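Local coordinates for insecticidal crystal protein Cry7Cal (PDB 5ZI1) that acts as an insecticidal toxin against locusts, in a family generally thought to bind receptors in the insect gut, the chain being the three-domain toxin part of a longer protein, at residues P290-W295 and F477-A482; V484-S489 and G493-K498. All coordinates share one frame; numbering follows the deposited sequence.

Interaction 1: P290-W295 and F477-A482; sequences PGLFQW and FETNTA
Leu-292 reaches across to the backbone of Phe-477 and Glu-478, joining the second domain of this three-domain Cry toxin, a beta-prism of antiparallel sheets, to the beta-sandwich third domain. The approach is side chain against backbone: Leu-292 CD1 lies 3.7 Å from Phe-477 C and equally far from Glu-478 N, so one methyl sits against the peptide unit linking the two residues. That unit belongs to a classic beta bulge, in which Phe-477 and Glu-478 together face Arg-511 on the adjoining strand 508-513. Leu-292 stands with CG beside its own backbone N and opposite the carbonyl carbon (chi1 -55°), and the extended chi2 of 173° spreads its two methyls toward the other segment. No hydrogen bond spans the two segments, and their summed buried surface is only 128 Å².

Glu-478, its CB turned away from segment 290-295, stays within the third domain through a salt bridge from OE2 to Arg-511 NE. Phe-477 also has its CB directed away; its ring makes a cation-pi contact with Arg-513, and its side chain touches Tyr-324 of the second domain. Thr-479 turns back toward the joint. Its chi1 of 70° places CG2 opposite the carbonyl carbon, and as the two side chains slide past each other in opposite directions this methyl comes to 3.9 Å from Leu-292 CD2.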
ATOM      1  N   PRO A 290      -6.939  -3.778  11.822  1.00 54.49           N
ATOM      2  CA  PRO A 290      -5.549  -4.136  11.503  1.00 52.33           C
ATOM      3  C   PRO A 290      -5.146  -5.432  12.192  1.00 49.48           C
ATOM      4  O   PRO A 290      -5.516  -5.686  13.339  1.00 54.97           O
ATOM      5  CB  PRO A 290      -4.741  -2.954  12.054  1.00 51.59           C
ATOM      6  CG  PRO A 290      -5.724  -1.846  12.213  1.00 53.26           C
ATOM      7  CD  PRO A 290      -7.027  -2.494  12.535  1.00 52.15           C
ATOM      8  N   GLY A 291      -4.381  -6.259  11.488  1.00 48.24           N
ATOM      9  CA  GLY A 291      -3.772  -7.410  12.120  1.00 45.14           C
ATOM     10  C   GLY A 291      -2.480  -7.793  11.430  1.00 46.07           C
ATOM     11  O   GLY A 291      -2.014  -7.121  10.506  1.00 44.41           O
ATOM     12  N   LEU A 292      -1.896  -8.893  11.898  1.00 47.54           N
ATOM     13  CA  LEU A 292      -0.840  -9.559  11.151  1.00 44.35           C
ATOM     14  C   LEU A 292      -1.303  -9.831   9.727  1.00 46.13           C
ATOM     15  O   LEU A 292      -2.496  -9.997   9.462  1.00 44.33           O
ATOM     16  CB  LEU A 292      -0.465 -10.858  11.859  1.00 45.64           C
ATOM     17  CG  LEU A 292      -0.090 -10.587  13.327  1.00 50.83           C
ATOM     18  CD1 LEU A 292       0.114 -11.882  14.087  1.00 51.41           C
ATOM     19  CD2 LEU A 292       1.160  -9.710  13.395  1.00 42.90           C
ATOM     20  N   PHE A 293      -0.368  -9.843   8.786  1.00 42.97           N
ATOM     21  CA  PHE A 293      -0.785  -9.978   7.401  1.00 45.98           C
ATOM     22  C   PHE A 293      -1.414 -11.362   7.188  1.00 50.10           C
ATOM     23  O   PHE A 293      -0.969 -12.355   7.772  1.00 49.70           O
ATOM     24  CB  PHE A 293       0.418  -9.746   6.480  1.00 45.32           C
ATOM     25  CG  PHE A 293       0.066  -9.772   5.025  1.00 47.64           C
ATOM     26  CD1 PHE A 293      -0.267  -8.602   4.363  1.00 39.88           C
ATOM     27  CD2 PHE A 293       0.016 -10.989   4.322  1.00 46.25           C
ATOM     28  CE1 PHE A 293      -0.625  -8.621   2.996  1.00 46.02           C
ATOM     29  CE2 PHE A 293      -0.345 -11.023   2.965  1.00 42.13           C
ATOM     30  CZ  PHE A 293      -0.651  -9.842   2.300  1.00 44.74           C
ATOM     31  N   GLN A 294      -2.469 -11.436   6.366  1.00 47.64           N
ATOM     32  CA  GLN A 294      -3.273 -12.651   6.253  1.00 45.99           C
ATOM     33  C   GLN A 294      -3.475 -13.057   4.802  1.00 47.72           C
ATOM     34  O   GLN A 294      -3.804 -12.227   3.949  1.00 51.27           O
ATOM     35  CB  GLN A 294      -4.652 -12.490   6.904  1.00 47.60           C
ATOM     36  CG  GLN A 294      -4.647 -12.256   8.389  1.00 45.05           C
ATOM     37  CD  GLN A 294      -6.058 -12.118   8.956  1.00 47.06           C
ATOM     38  OE1 GLN A 294      -6.661 -13.095   9.371  1.00 52.24           O
ATOM     39  NE2 GLN A 294      -6.580 -10.902   8.978  1.00 47.38           N
ATOM     40  N   TRP A 295      -3.304 -14.348   4.532  1.00 46.56           N
ATOM     41  CA  TRP A 295      -3.433 -14.908   3.194  1.00 44.96           C
ATOM     42  C   TRP A 295      -4.774 -15.617   3.099  1.00 46.75           C
ATOM     43  O   TRP A 295      -5.106 -16.429   3.969  1.00 46.63           O
ATOM     44  CB  TRP A 295      -2.292 -15.877   2.890  1.00 39.60           C
ATOM     45  CG  TRP A 295      -0.967 -15.235   3.101  1.00 49.34           C
ATOM     46  CD1 TRP A 295      -0.302 -15.088   4.287  1.00 42.25           C
ATOM     47  CD2 TRP A 295      -0.164 -14.596   2.105  1.00 43.65           C
ATOM     48  NE1 TRP A 295       0.877 -14.420   4.081  1.00 43.73           N
ATOM     49  CE2 TRP A 295       0.984 -14.102   2.752  1.00 43.40           C
ATOM     50  CE3 TRP A 295      -0.306 -14.395   0.730  1.00 41.84           C
ATOM     51  CZ2 TRP A 295       1.991 -13.425   2.069  1.00 44.46           C
ATOM     52  CZ3 TRP A 295       0.688 -13.740   0.051  1.00 43.75           C
ATOM     53  CH2 TRP A 295       1.828 -13.254   0.722  1.00 46.16           C
ATOM     54  N   PHE A 477       3.576 -14.175  12.595  1.00 52.58           N
ATOM     55  CA  PHE A 477       2.407 -15.045  12.675  1.00 51.24           C
ATOM     56  C   PHE A 477       1.822 -15.148  14.074  1.00 52.36           C
ATOM     57  O   PHE A 477       0.762 -15.767  14.238  1.00 52.25           O
ATOM     58  CB  PHE A 477       2.730 -16.459  12.159  1.00 50.91           C
ATOM     59  CG  PHE A 477       3.587 -17.274  13.088  1.00 54.14           C
ATOM     60  CD1 PHE A 477       3.014 -18.051  14.086  1.00 53.38           C
ATOM     61  CD2 PHE A 477       4.967 -17.269  12.954  1.00 53.01           C
ATOM     62  CE1 PHE A 477       3.800 -18.792  14.939  1.00 56.34           C
ATOM     63  CE2 PHE A 477       5.757 -18.009  13.803  1.00 53.69           C
ATOM     64  CZ  PHE A 477       5.174 -18.770  14.799  1.00 57.78           C
ATOM     65  N   GLU A 478       2.467 -14.560  15.077  1.00 52.26           N
ATOM     66  CA  GLU A 478       1.932 -14.554  16.429  1.00 56.25           C
ATOM     67  C   GLU A 478       2.521 -13.374  17.198  1.00 55.07           C
ATOM     68  O   GLU A 478       3.668 -12.977  16.972  1.00 51.63           O
ATOM     69  CB  GLU A 478       2.236 -15.869  17.145  1.00 57.41           C
ATOM     70  CG  GLU A 478       1.644 -15.987  18.544  1.00 62.48           C
ATOM     71  CD  GLU A 478       1.836 -17.384  19.130  1.00 73.10           C
ATOM     72  OE1 GLU A 478       1.629 -18.375  18.390  1.00 77.09           O
ATOM     73  OE2 GLU A 478       2.205 -17.492  20.323  1.00 77.98           O
ATOM     74  N   THR A 479       1.705 -12.812  18.087  1.00 52.52           N
ATOM     75  CA  THR A 479       2.109 -11.758  19.002  1.00 57.49           C
ATOM     76  C   THR A 479       1.695 -12.164  20.408  1.00 61.85           C
ATOM     77  O   THR A 479       0.881 -13.075  20.596  1.00 60.49           O
ATOM     78  CB  THR A 479       1.470 -10.398  18.669  1.00 55.71           C
ATOM     79  OG1 THR A 479       0.071 -10.449  18.966  1.00 59.61           O
ATOM     80  CG2 THR A 479       1.655 -10.033  17.204  1.00 51.04           C
ATOM     81  N   ASN A 480       2.261 -11.472  21.397  1.00 58.49           N
ATOM     82  CA  ASN A 480       1.933 -11.761  22.783  1.00 58.78           C
ATOM     83  C   ASN A 480       0.457 -11.484  23.049  1.00 63.41           C
ATOM     84  O   ASN A 480      -0.182 -10.681  22.363  1.00 62.94           O
ATOM     85  CB  ASN A 480       2.803 -10.925  23.721  1.00 63.32           C
ATOM     86  CG  ASN A 480       3.071 -11.624  25.032  1.00 66.67           C
ATOM     87  OD1 ASN A 480       2.294 -12.477  25.452  1.00 69.15           O
ATOM     88  ND2 ASN A 480       4.179 -11.274  25.683  1.00 65.87           N
ATOM     89  N   THR A 481      -0.082 -12.156  24.070  1.00 64.86           N
ATOM     90  CA  THR A 481      -1.511 -12.056  24.359  1.00 64.37           C
ATOM     91  C   THR A 481      -1.913 -10.705  24.927  1.00 64.94           C
ATOM     92  O   THR A 481      -3.096 -10.353  24.871  1.00 69.51           O
ATOM     93  CB  THR A 481      -1.933 -13.155  25.331  1.00 68.68           C
ATOM     94  OG1 THR A 481      -1.178 -13.044  26.545  1.00 68.08           O
ATOM     95  CG2 THR A 481      -1.699 -14.519  24.707  1.00 65.38           C
ATOM     96  N   ALA A 482      -0.971  -9.942  25.472  1.00 62.35           N
ATOM     97  CA  ALA A 482      -1.290  -8.637  26.016  1.00 58.85           C
ATOM     98  C   ALA A 482      -0.117  -7.709  25.766  1.00 64.12           C
ATOM     99  O   ALA A 482       1.006  -8.149  25.498  1.00 62.84           O
ATOM    100  CB  ALA A 482      -1.618  -8.705  27.513  1.00 59.49           C
TER

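Interaction 2: V484-S489 and G493-K498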
ATOM      1  N   VAL A 484       0.555  -5.959  23.254  1.00 58.41           N
ATOM      2  CA  VAL A 484       0.919  -5.841  21.847  1.00 55.00           C
ATOM      3  C   VAL A 484      -0.348  -5.661  21.033  1.00 60.04           C
ATOM      4  O   VAL A 484      -1.206  -6.552  21.013  1.00 60.70           O
ATOM      5  CB  VAL A 484       1.682  -7.069  21.340  1.00 54.84           C
ATOM      6  CG1 VAL A 484       2.121  -6.829  19.912  1.00 52.90           C
ATOM      7  CG2 VAL A 484       2.867  -7.380  22.252  1.00 58.31           C
ATOM      8  N   GLU A 485      -0.438  -4.546  20.320  1.00 57.60           N
ATOM      9  CA  GLU A 485      -1.592  -4.212  19.503  1.00 55.23           C
ATOM     10  C   GLU A 485      -1.119  -3.878  18.095  1.00 55.41           C
ATOM     11  O   GLU A 485       0.037  -3.514  17.877  1.00 54.12           O
ATOM     12  CB  GLU A 485      -2.362  -3.034  20.104  1.00 61.93           C
ATOM     13  CG  GLU A 485      -3.820  -2.959  19.696  1.00 72.51           C
ATOM     14  CD  GLU A 485      -4.506  -1.669  20.150  1.00 81.39           C
ATOM     15  OE1 GLU A 485      -3.898  -0.910  20.951  1.00 80.43           O
ATOM     16  OE2 GLU A 485      -5.654  -1.418  19.700  1.00 80.92           O
ATOM     17  N   ILE A 486      -2.008  -4.031  17.131  1.00 56.40           N
ATOM     18  CA  ILE A 486      -1.716  -3.711  15.741  1.00 53.18           C
ATOM     19  C   ILE A 486      -2.605  -2.538  15.364  1.00 51.20           C
ATOM     20  O   ILE A 486      -3.807  -2.552  15.643  1.00 56.89           O
ATOM     21  CB  ILE A 486      -1.933  -4.936  14.840  1.00 56.14           C
ATOM     22  CG1 ILE A 486      -1.067  -6.073  15.374  1.00 56.45           C
ATOM     23  CG2 ILE A 486      -1.574  -4.640  13.384  1.00 52.87           C
ATOM     24  CD1 ILE A 486      -1.237  -7.348  14.648  1.00 58.45           C
ATOM     25  N   ILE A 487      -2.001  -1.493  14.808  1.00 50.23           N
ATOM     26  CA  ILE A 487      -2.666  -0.208  14.658  1.00 52.73           C
ATOM     27  C   ILE A 487      -2.378   0.317  13.260  1.00 54.44           C
ATOM     28  O   ILE A 487      -1.423  -0.097  12.598  1.00 50.97           O
ATOM     29  CB  ILE A 487      -2.224   0.837  15.715  1.00 52.68           C
ATOM     30  CG1 ILE A 487      -0.813   1.338  15.415  1.00 47.36           C
ATOM     31  CG2 ILE A 487      -2.269   0.262  17.137  1.00 50.55           C
ATOM     32  CD1 ILE A 487      -0.383   2.427  16.333  1.00 57.45           C
ATOM     33  N   ASP A 488      -3.224   1.245  12.820  1.00 54.50           N
ATOM     34  CA  ASP A 488      -3.064   1.837  11.504  1.00 54.30           C
ATOM     35  C   ASP A 488      -1.865   2.777  11.465  1.00 49.88           C
ATOM     36  O   ASP A 488      -1.494   3.388  12.462  1.00 52.25           O
ATOM     37  CB  ASP A 488      -4.323   2.597  11.104  1.00 56.08           C
ATOM     38  CG  ASP A 488      -5.420   1.684  10.603  1.00 65.49           C
ATOM     39  OD1 ASP A 488      -5.117   0.688   9.894  1.00 63.81           O
ATOM     40  OD2 ASP A 488      -6.597   1.968  10.919  1.00 75.91           O
ATOM     41  N   SER A 489      -1.270   2.890  10.283  1.00 47.66           N
ATOM     42  CA  SER A 489      -0.199   3.835  10.016  1.00 50.57           C
ATOM     43  C   SER A 489      -0.243   4.163   8.533  1.00 48.74           C
ATOM     44  O   SER A 489      -0.092   3.272   7.695  1.00 47.48           O
ATOM     45  CB  SER A 489       1.171   3.264  10.413  1.00 50.79           C
ATOM     46  OG  SER A 489       2.221   3.922   9.713  1.00 52.93           O
ATOM     47  N   GLY A 493       3.153   2.080   4.607  1.00 46.42           N
ATOM     48  CA  GLY A 493       2.694   1.096   3.659  1.00 44.07           C
ATOM     49  C   GLY A 493       1.861  -0.009   4.249  1.00 46.06           C
ATOM     50  O   GLY A 493       1.544  -0.971   3.539  1.00 46.97           O
ATOM     51  N   GLY A 494       1.507   0.078   5.527  1.00 41.92           N
ATOM     52  CA  GLY A 494       0.775  -0.990   6.163  1.00 42.88           C
ATOM     53  C   GLY A 494       0.754  -0.762   7.652  1.00 43.66           C
ATOM     54  O   GLY A 494       1.283   0.237   8.134  1.00 48.21           O
ATOM     55  N   PRO A 495       0.132  -1.657   8.411  1.00 43.66           N
ATOM     56  CA  PRO A 495       0.028  -1.443   9.859  1.00 44.24           C
ATOM     57  C   PRO A 495       1.347  -1.739  10.560  1.00 45.68           C
ATOM     58  O   PRO A 495       2.299  -2.256   9.969  1.00 44.55           O
ATOM     59  CB  PRO A 495      -1.079  -2.407  10.289  1.00 46.61           C
ATOM     60  CG  PRO A 495      -1.185  -3.393   9.190  1.00 46.48           C
ATOM     61  CD  PRO A 495      -0.759  -2.730   7.938  1.00 44.64           C
ATOM     62  N   ILE A 496       1.396  -1.377  11.846  1.00 43.48           N
ATOM     63  CA  ILE A 496       2.602  -1.451  12.658  1.00 45.67           C
ATOM     64  C   ILE A 496       2.228  -2.037  14.013  1.00 47.53           C
ATOM     65  O   ILE A 496       1.055  -2.139  14.364  1.00 45.70           O
ATOM     66  CB  ILE A 496       3.282  -0.071  12.828  1.00 47.65           C
ATOM     67  CG1 ILE A 496       2.364   0.896  13.579  1.00 45.25           C
ATOM     68  CG2 ILE A 496       3.704   0.499  11.478  1.00 44.07           C
ATOM     69  CD1 ILE A 496       2.973   2.252  13.798  1.00 53.39           C
ATOM     70  N   LEU A 497       3.246  -2.434  14.779  1.00 47.58           N
ATOM     71  CA  LEU A 497       3.032  -2.946  16.126  1.00 46.50           C
ATOM     72  C   LEU A 497       3.142  -1.828  17.156  1.00 53.20           C
ATOM     73  O   LEU A 497       4.040  -0.983  17.077  1.00 51.78           O
ATOM     74  CB  LEU A 497       4.044  -4.040  16.470  1.00 52.13           C
ATOM     75  CG  LEU A 497       3.967  -5.360  15.696  1.00 54.16           C
ATOM     76  CD1 LEU A 497       4.430  -6.523  16.556  1.00 44.61           C
ATOM     77  CD2 LEU A 497       2.572  -5.604  15.180  1.00 49.39           C
ATOM     78  N   LYS A 498       2.238  -1.849  18.139  1.00 50.63           N
ATOM     79  CA  LYS A 498       2.271  -0.933  19.273  1.00 53.08           C
ATOM     80  C   LYS A 498       2.441  -1.738  20.554  1.00 56.81           C
ATOM     81  O   LYS A 498       1.525  -2.456  20.968  1.00 56.43           O
ATOM     82  CB  LYS A 498       1.002  -0.096  19.333  1.00 56.80           C
ATOM     83  CG  LYS A 498       1.013   0.932  20.438  1.00 54.66           C
ATOM     84  CD  LYS A 498      -0.271   1.734  20.409  1.00 63.77           C
ATOM     85  CE  LYS A 498      -1.242   1.264  21.479  1.00 67.63           C
ATOM     86  NZ  LYS A 498      -1.288   2.233  22.629  1.00 66.19           N
TER
HETATM   87  O   HOH W   1      -3.016   0.127  23.738  1.00 74.36           O
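Glu-485 and Lys-498 exchange two backbone hydrogen bonds, the shorter from Lys-498 N to Glu-485 O at 2.8 Å and nearly straight (170° at the hydrogen). Their side chains run side by side on one face of the sheet. Lys-498 bends at its third and fourth torsions, bringing CE to 3.5 Å from Glu-485 OE1 while NZ remains beyond salt-bridge distance at 4.4 Å. A water spans that gap, donating to OE1 and accepting a weak bond from NZ. On the same face Ile-487 crosses the lysine at about a right angle, with CG2 and CD1 against its aliphatic chain, and its CG1 meets Ile-496 CG1 at 3.7 Å. Both isoleucines hold CG1 between backbone N and carbonyl carbon (chi1 73° and 63°), which brings these branches together.

The arrangement is an antiparallel beta hairpin of the third domain. Ile-487 and Ile-496 form its second hydrogen-bonded pair, with Ile-487 N to Ile-496 O and Ile-496 N to Ile-487 O each 3.2 Å; between the two pairs lies the non-hydrogen-bonded Ile-486 and Leu-497. On the other face Ile-486 CG1 lies 3.7 Å from Leu-497 CD2, and Ile-486 CG2 packs on Pro-495 CB.

Further out, Thr-492 OG1 hydrogen-bonds both Ser-489 OG and Gly-494 O, tying the two sides of the connection together. Strand 589-599 continues the sheet beyond strand 496-500, with a backbone bond between Leu-497 and Ile-592, and Leu-497 also packs on Val-509 and Phe-510.

How the interactions relate
The centres of the two interactions lie 10 Å apart, and Ile-486 connects them. Its CD1 comes to 3.2 Å from Leu-292 N and 3.5 Å from Gly-291 C, so the hairpin face bearing Ile-486 and Leu-497 abuts the same second-domain segment that meets 477-482. Pro-290 extends this seam along the hairpin, with CG 3.5 Å from Asp-488 OD1. Thr-479 also packs on Val-484, linking the two third-domain elements that follow one another in sequence. Along the chain the two are in series, interaction 1 closing before interaction 2 opens. An acetate, probably from the crystallisation liquor, lies about 4 Å from Gly-494.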